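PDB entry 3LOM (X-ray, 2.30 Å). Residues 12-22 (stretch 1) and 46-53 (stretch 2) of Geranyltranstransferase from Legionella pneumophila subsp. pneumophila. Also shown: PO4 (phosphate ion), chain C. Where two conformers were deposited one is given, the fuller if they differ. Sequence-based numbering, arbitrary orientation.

Stretch 1 12-22: VIDKYTQRHEL
Stretch 2 46-53: LFSGGKRI

A helix and an irregular segment pack well when the helix offers one or two side chains per turn and the segment runs extended along it; residues 12-22 and 46-53 of this geranyltranstransferase illustrate the principle. Stretch 1 is helical throughout, with phi/psi near -63/-42 and i to i+4 hydrogen bonds such as Glu21 N to Thr17 O at 2.8 Å. Stretch 2 runs in the opposite sense: Thr17 CA lies 6.2 Å from Lys51 CA, and Glu21 CA lies 7.4 Å from Phe47 CA. Its backbone is mostly extended, with Phe47 at -122/120, Ser48 at -143/173, Gly49 at -77/169, Lys51 at -112/151 and Arg52 at -103/114. Gly50, at 74/-173, has a positive phi that favours glycine. Together the stretches bury 371 Å².

Val12 is out of reach. Ile13 (m, t) is buried and sets its CG2 4.0 Å from Lys51 NZ. Asp14 points sideways at CB, but its m rotamer brings the carboxylate nearer, so that Lys51 NZ donates to Asp14 OD1 at 3.1 Å in a salt bridge, the one hydrogen bond between the stretches. The lysine reaches it with chi angles of 9°, -94°, -163° and 77°; its long chain spans the gap and accounts for the largest covered area, 77 Å².

Lys15 and Tyr16 face elsewhere. Thr17 (m) points toward stretch 2 at the closest approach of the backbones. Its small side chain suits this narrow place, with Thr17 OG1 3.4 Å from Lys51 CB and Thr17 CG2 4.1 Å from Gly50 O.

Gln18 and Arg19 make no contact, and the next turn brings in His20 (t, chi2 66°). His20 CD2 lies 4.4 Å from Arg52 CG, which approaches the ring obliquely. Arg52 (chi1 to chi4 -24°, -96°, 97°, -106°) points its CB toward the helix, while its guanidinium does not bond to the helix: Arg52 NH2 donates to Gly49 O at 3.3 Å within stretch 2, and Arg52 NH1 makes a weak 3.0 Å hydrogen bond to O2 of the phosphate, probably from the crystallisation liquor. Ile53 N, just after the N-cap residue Arg52, donates to phosphate O3 at 3.0 Å.

Glu21 (m, t, chi3 -4°) closes the contact. Phe47 (m, chi2 98°) brings its ring end in, placing CE2 3.3 Å from Glu21 O, which lies at the ring edge, and 4.1 Å from Glu21 CB. The Glu21 side chain reaches across toward the loop, leaving Glu21 OE2 3.7 Å from Ser48 O, a plain contact between two acceptors. Leu22 turns its CB away.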

ATOM      1  N   VAL A  12       4.376  -5.546 -31.918  1.00109.74           N
ATOM      2  CA  VAL A  12       5.150  -4.886 -30.858  1.00107.51           C
ATOM      3  C   VAL A  12       4.320  -4.775 -29.571  1.00103.20           C
ATOM      4  O   VAL A  12       4.823  -5.032 -28.474  1.00102.79           O
ATOM      5  CB  VAL A  12       5.716  -3.506 -31.342  1.00108.45           C
ATOM      6  CG1 VAL A  12       5.967  -2.539 -30.188  1.00108.30           C
ATOM      7  CG2 VAL A  12       6.996  -3.705 -32.143  1.00106.92           C
ATOM      8  N   ILE A  13       3.041  -4.438 -29.731  1.00 99.67           N
ATOM      9  CA  ILE A  13       2.072  -4.406 -28.630  1.00 97.79           C
ATOM     10  C   ILE A  13       1.834  -5.814 -28.059  1.00 94.52           C
ATOM     11  O   ILE A  13       1.833  -5.998 -26.837  1.00 92.17           O
ATOM     12  CB  ILE A  13       0.733  -3.749 -29.081  1.00 99.19           C
ATOM     13  CG1 ILE A  13       0.988  -2.337 -29.625  1.00 98.56           C
ATOM     14  CG2 ILE A  13      -0.285  -3.706 -27.935  1.00 94.83           C
ATOM     15  CD1 ILE A  13      -0.043  -1.853 -30.634  1.00105.87           C
ATOM     16  N   ASP A  14       1.662  -6.794 -28.950  1.00 90.10           N
ATOM     17  CA  ASP A  14       1.478  -8.202 -28.571  1.00 85.63           C
ATOM     18  C   ASP A  14       2.662  -8.749 -27.777  1.00 79.10           C
ATOM     19  O   ASP A  14       2.478  -9.479 -26.802  1.00 79.33           O
ATOM     20  CB  ASP A  14       1.252  -9.074 -29.814  1.00 89.56           C
ATOM     21  CG  ASP A  14      -0.009  -8.697 -30.586  1.00102.85           C
ATOM     22  OD1 ASP A  14      -1.040  -8.378 -29.952  1.00105.89           O
ATOM     23  OD2 ASP A  14       0.030  -8.737 -31.836  1.00105.06           O
ATOM     24  N   LYS A  15       3.867  -8.368 -28.199  1.00 73.13           N
ATOM     25  CA  LYS A  15       5.116  -8.812 -27.586  1.00 73.20           C
ATOM     26  C   LYS A  15       5.328  -8.193 -26.212  1.00 72.79           C
ATOM     27  O   LYS A  15       5.942  -8.811 -25.340  1.00 78.57           O
ATOM     28  CB  LYS A  15       6.304  -8.454 -28.487  1.00 76.70           C
ATOM     29  CG  LYS A  15       7.436  -9.473 -28.497  1.00 88.18           C
ATOM     30  CD  LYS A  15       7.165 -10.593 -29.497  1.00100.52           C
ATOM     31  CE  LYS A  15       8.324 -11.573 -29.565  1.00 98.30           C
ATOM     32  NZ  LYS A  15       8.073 -12.625 -30.585  1.00104.92           N
ATOM     33  N   TYR A  16       4.828  -6.971 -26.028  1.00 69.96           N
ATOM     34  CA  TYR A  16       4.959  -6.261 -24.755  1.00 63.96           C
ATOM     35  C   TYR A  16       4.101  -6.850 -23.626  1.00 57.56           C
ATOM     36  O   TYR A  16       4.551  -6.893 -22.484  1.00 54.14           O
ATOM     37  CB  TYR A  16       4.706  -4.755 -24.925  1.00 63.70           C
ATOM     38  CG  TYR A  16       5.929  -3.958 -25.356  1.00 62.81           C
ATOM     39  CD1 TYR A  16       7.187  -4.212 -24.802  1.00 62.75           C
ATOM     40  CD2 TYR A  16       5.825  -2.930 -26.295  1.00 63.05           C
ATOM     41  CE1 TYR A  16       8.311  -3.475 -25.183  1.00 72.72           C
ATOM     42  CE2 TYR A  16       6.944  -2.187 -26.682  1.00 63.45           C
ATOM     43  CZ  TYR A  16       8.180  -2.466 -26.124  1.00 69.33           C
ATOM     44  OH  TYR A  16       9.285  -1.736 -26.500  1.00 79.66           O
ATOM     45  N   THR A  17       2.889  -7.306 -23.948  1.00 54.26           N
ATOM     46  CA  THR A  17       2.043  -8.046 -22.990  1.00 62.58           C
ATOM     47  C   THR A  17       2.730  -9.340 -22.531  1.00 66.43           C
ATOM     48  O   THR A  17       2.883  -9.576 -21.323  1.00 64.71           O
ATOM     49  CB  THR A  17       0.651  -8.396 -23.587  1.00 65.32           C
ATOM     50  OG1 THR A  17       0.009  -7.206 -24.055  1.00 60.27           O
ATOM     51  CG2 THR A  17      -0.247  -9.079 -22.546  1.00 59.79           C
ATOM     52  N   GLN A  18       3.151 -10.151 -23.507  1.00 66.95           N
ATOM     53  CA  GLN A  18       3.881 -11.404 -23.269  1.00 64.92           C
ATOM     54  C   GLN A  18       5.098 -11.207 -22.370  1.00 59.38           C
ATOM     55  O   GLN A  18       5.300 -11.978 -21.430  1.00 57.99           O
ATOM     56  CB  GLN A  18       4.331 -12.037 -24.590  1.00 70.24           C
ATOM     57  CG  GLN A  18       3.225 -12.693 -25.409  1.00 81.24           C
ATOM     58  CD  GLN A  18       3.732 -13.229 -26.747  1.00104.00           C
ATOM     59  OE1 GLN A  18       3.221 -12.861 -27.805  1.00104.76           O
ATOM     60  NE2 GLN A  18       4.746 -14.094 -26.701  1.00 98.03           N
ATOM     61  N   ARG A  19       5.886 -10.167 -22.661  1.00 54.30           N
ATOM     62  CA  ARG A  19       7.059  -9.809 -21.858  1.00 53.08           C
ATOM     63  C   ARG A  19       6.662  -9.439 -20.427  1.00 58.17           C
ATOM     64  O   ARG A  19       7.311  -9.867 -19.458  1.00 57.93           O
ATOM     65  CB  ARG A  19       7.848  -8.667 -22.521  1.00 51.42           C
ATOM     66  CG  ARG A  19       8.922  -8.057 -21.624  1.00 59.21           C
ATOM     67  CD  ARG A  19       9.885  -7.123 -22.343  1.00 55.89           C
ATOM     68  NE  ARG A  19      11.019  -6.833 -21.462  1.00 60.01           N
ATOM     69  CZ  ARG A  19      12.273  -6.639 -21.863  1.00 61.52           C
ATOM     70  NH1 ARG A  19      12.586  -6.694 -23.153  1.00 66.35           N
ATOM     71  NH2 ARG A  19      13.222  -6.392 -20.967  1.00 53.61           N
ATOM     72  N   HIS A  20       5.576  -8.672 -20.311  1.00 53.90           N
ATOM     73  CA  HIS A  20       5.074  -8.211 -19.020  1.00 54.46           C
ATOM     74  C   HIS A  20       4.554  -9.366 -18.153  1.00 51.14           C
ATOM     75  O   HIS A  20       4.870  -9.443 -16.957  1.00 50.20           O
ATOM     76  CB  HIS A  20       4.005  -7.117 -19.210  1.00 48.99           C
ATOM     77  CG  HIS A  20       3.121  -6.917 -18.018  1.00 47.88           C
ATOM     78  ND1 HIS A  20       3.590  -6.428 -16.815  1.00 40.29           N
ATOM     79  CD2 HIS A  20       1.798  -7.152 -17.839  1.00 48.28           C
ATOM     80  CE1 HIS A  20       2.593  -6.367 -15.949  1.00 44.60           C
ATOM     81  NE2 HIS A  20       1.496  -6.800 -16.546  1.00 56.05           N
ATOM     82  N   GLU A  21       3.775 -10.258 -18.762  1.00 48.63           N
ATOM     83  CA  GLU A  21       3.242 -11.435 -18.062  1.00 52.45           C
ATOM     84  C   GLU A  21       4.352 -12.383 -17.593  1.00 55.48           C
ATOM     85  O   GLU A  21       4.295 -12.922 -16.483  1.00 56.93           O
ATOM     86  CB  GLU A  21       2.250 -12.177 -18.951  1.00 46.47           C
ATOM     87  CG  GLU A  21       0.960 -11.410 -19.205  1.00 56.57           C
ATOM     88  CD  GLU A  21       0.028 -12.115 -20.173  1.00 52.14           C
ATOM     89  OE1 GLU A  21       0.409 -13.171 -20.718  1.00 78.06           O
ATOM     90  OE2 GLU A  21      -1.096 -11.613 -20.385  1.00 67.93           O
ATOM     91  N   LEU A  22       5.369 -12.543 -18.439  1.00 55.15           N
ATOM     92  CA  LEU A  22       6.513 -13.405 -18.162  1.00 53.41           C
ATOM     93  C   LEU A  22       7.344 -12.818 -17.026  1.00 53.85           C
ATOM     94  O   LEU A  22       7.860 -13.558 -16.179  1.00 54.70           O
ATOM     95  CB  LEU A  22       7.365 -13.548 -19.428  1.00 53.96           C
ATOM     96  CG  LEU A  22       7.773 -14.906 -20.019  1.00 70.76           C
ATOM     97  CD1 LEU A  22       6.713 -16.000 -19.848  1.00 52.36           C
ATOM     98  CD2 LEU A  22       8.131 -14.731 -21.500  1.00 50.97           C
ATOM     99  N   LEU A  46      -3.886 -11.676 -11.020  1.00 50.40           N
ATOM    100  CA  LEU A  46      -2.921 -11.014 -11.908  1.00 47.56           C
ATOM    101  C   LEU A  46      -2.868 -11.469 -13.365  1.00 48.29           C
ATOM    102  O   LEU A  46      -2.323 -10.754 -14.207  1.00 48.09           O
ATOM    103  CB  LEU A  46      -1.508 -11.097 -11.327  1.00 43.48           C
ATOM    104  CG  LEU A  46      -1.040  -9.959 -10.419  1.00 55.89           C
ATOM    105  CD1 LEU A  46       0.421 -10.159 -10.091  1.00 62.77           C
ATOM    106  CD2 LEU A  46      -1.258  -8.592 -11.072  1.00 48.04           C
ATOM    107  N   PHE A  47      -3.395 -12.650 -13.674  1.00 49.79           N
ATOM    108  CA  PHE A  47      -3.250 -13.174 -15.029  1.00 47.51           C
ATOM    109  C   PHE A  47      -4.580 -13.446 -15.693  1.00 51.83           C
ATOM    110  O   PHE A  47      -5.389 -14.230 -15.196  1.00 44.70           O
ATOM    111  CB  PHE A  47      -2.354 -14.410 -15.056  1.00 45.85           C
ATOM    112  CG  PHE A  47      -0.943 -14.134 -14.635  1.00 39.45           C
ATOM    113  CD1 PHE A  47      -0.532 -14.391 -13.333  1.00 34.37           C
ATOM    114  CD2 PHE A  47      -0.027 -13.599 -15.536  1.00 35.75           C
ATOM    115  CE1 PHE A  47       0.782 -14.126 -12.933  1.00 31.74           C
ATOM    116  CE2 PHE A  47       1.293 -13.333 -15.148  1.00 34.41           C
ATOM    117  CZ  PHE A  47       1.693 -13.599 -13.844  1.00 33.58           C
ATOM    118  N   SER A  48      -4.794 -12.767 -16.818  1.00 58.62           N
ATOM    119  CA  SER A  48      -6.018 -12.901 -17.593  1.00 69.04           C
ATOM    120  C   SER A  48      -5.715 -12.829 -19.083  1.00 76.97           C
ATOM    121  O   SER A  48      -4.576 -12.557 -19.486  1.00 72.69           O
ATOM    122  CB  SER A  48      -7.021 -11.805 -17.210  1.00 67.39           C
ATOM    123  OG  SER A  48      -7.378 -11.892 -15.840  1.00 78.36           O
ATOM    124  N   GLY A  49      -6.745 -13.087 -19.891  1.00 83.73           N
ATOM    125  CA  GLY A  49      -6.679 -12.898 -21.337  1.00 88.98           C
ATOM    126  C   GLY A  49      -6.789 -11.429 -21.710  1.00 93.09           C
ATOM    127  O   GLY A  49      -7.120 -10.582 -20.868  1.00 92.25           O
ATOM    128  N   GLY A  50      -6.508 -11.126 -22.976  1.00 93.35           N
ATOM    129  CA  GLY A  50      -6.462  -9.745 -23.455  1.00 93.53           C
ATOM    130  C   GLY A  50      -5.218  -9.011 -22.976  1.00 92.49           C
ATOM    131  O   GLY A  50      -4.324  -9.609 -22.368  1.00 90.87           O
ATOM    132  N   LYS A  51      -5.161  -7.710 -23.246  1.00 91.54           N
ATOM    133  CA  LYS A  51      -4.005  -6.899 -22.848  1.00 89.22           C
ATOM    134  C   LYS A  51      -4.303  -5.860 -21.758  1.00 80.43           C
ATOM    135  O   LYS A  51      -5.433  -5.382 -21.619  1.00 78.37           O
ATOM    136  CB  LYS A  51      -3.290  -6.258 -24.059  1.00 89.54           C
ATOM    137  CG  LYS A  51      -3.995  -6.364 -25.420  1.00103.19           C
ATOM    138  CD  LYS A  51      -3.516  -7.588 -26.213  1.00111.91           C
ATOM    139  CE  LYS A  51      -3.874  -7.491 -27.691  1.00112.50           C
ATOM    140  NZ  LYS A  51      -2.967  -6.564 -28.430  1.00109.82           N
ATOM    141  N   ARG A  52      -3.268  -5.551 -20.980  1.00 73.76           N
ATOM    142  CA  ARG A  52      -3.343  -4.569 -19.900  0.50 72.23           C
ATOM    143  C   ARG A  52      -2.687  -3.263 -20.369  1.00 72.02           C
ATOM    144  O   ARG A  52      -1.474  -3.219 -20.601  1.00 69.37           O
ATOM    145  CB  ARG A  52      -2.628  -5.086 -18.644  0.50 75.82           C
ATOM    146  CG  ARG A  52      -2.502  -6.612 -18.518  0.50 78.46           C
ATOM    147  CD  ARG A  52      -3.609  -7.232 -17.667  0.50 73.07           C
ATOM    148  NE  ARG A  52      -4.712  -7.755 -18.468  0.50 68.69           N
ATOM    149  CZ  ARG A  52      -5.901  -7.173 -18.570  0.50 65.12           C
ATOM    150  NH1 ARG A  52      -6.146  -6.043 -17.917  0.50 58.38           N
ATOM    151  NH2 ARG A  52      -6.846  -7.723 -19.321  0.50 53.72           N
ATOM    152  N   ILE A  53      -3.493  -2.207 -20.501  1.00 64.11           N
ATOM    153  CA  ILE A  53      -3.055  -0.936 -21.110  1.00 60.63           C
ATOM    154  C   ILE A  53      -1.904  -0.175 -20.418  1.00 57.38           C
ATOM    155  O   ILE A  53      -1.010   0.334 -21.101  1.00 58.60           O
ATOM    156  CB  ILE A  53      -4.277  -0.003 -21.467  1.00 63.46           C
ATOM    157  CG1 ILE A  53      -3.866   1.137 -22.406  1.00 68.42           C
ATOM    158  CG2 ILE A  53      -4.995   0.517 -20.216  1.00 58.37           C
ATOM    159  CD1 ILE A  53      -3.370   0.671 -23.764  1.00 77.97           C
TER
HETATM  160  P   PO4 C   2      -7.428  -2.419 -18.401  0.50 62.68           P
HETATM  161  O1  PO4 C   2      -8.448  -2.516 -19.508  0.50 53.85           O
HETATM  162  O2  PO4 C   2      -7.662  -3.530 -17.400  0.50 66.58           O
HETATM  163  O3  PO4 C   2      -6.037  -2.542 -18.978  0.50 40.51           O
HETATM  164  O4  PO4 C   2      -7.582  -1.076 -17.725  0.50 63.88           O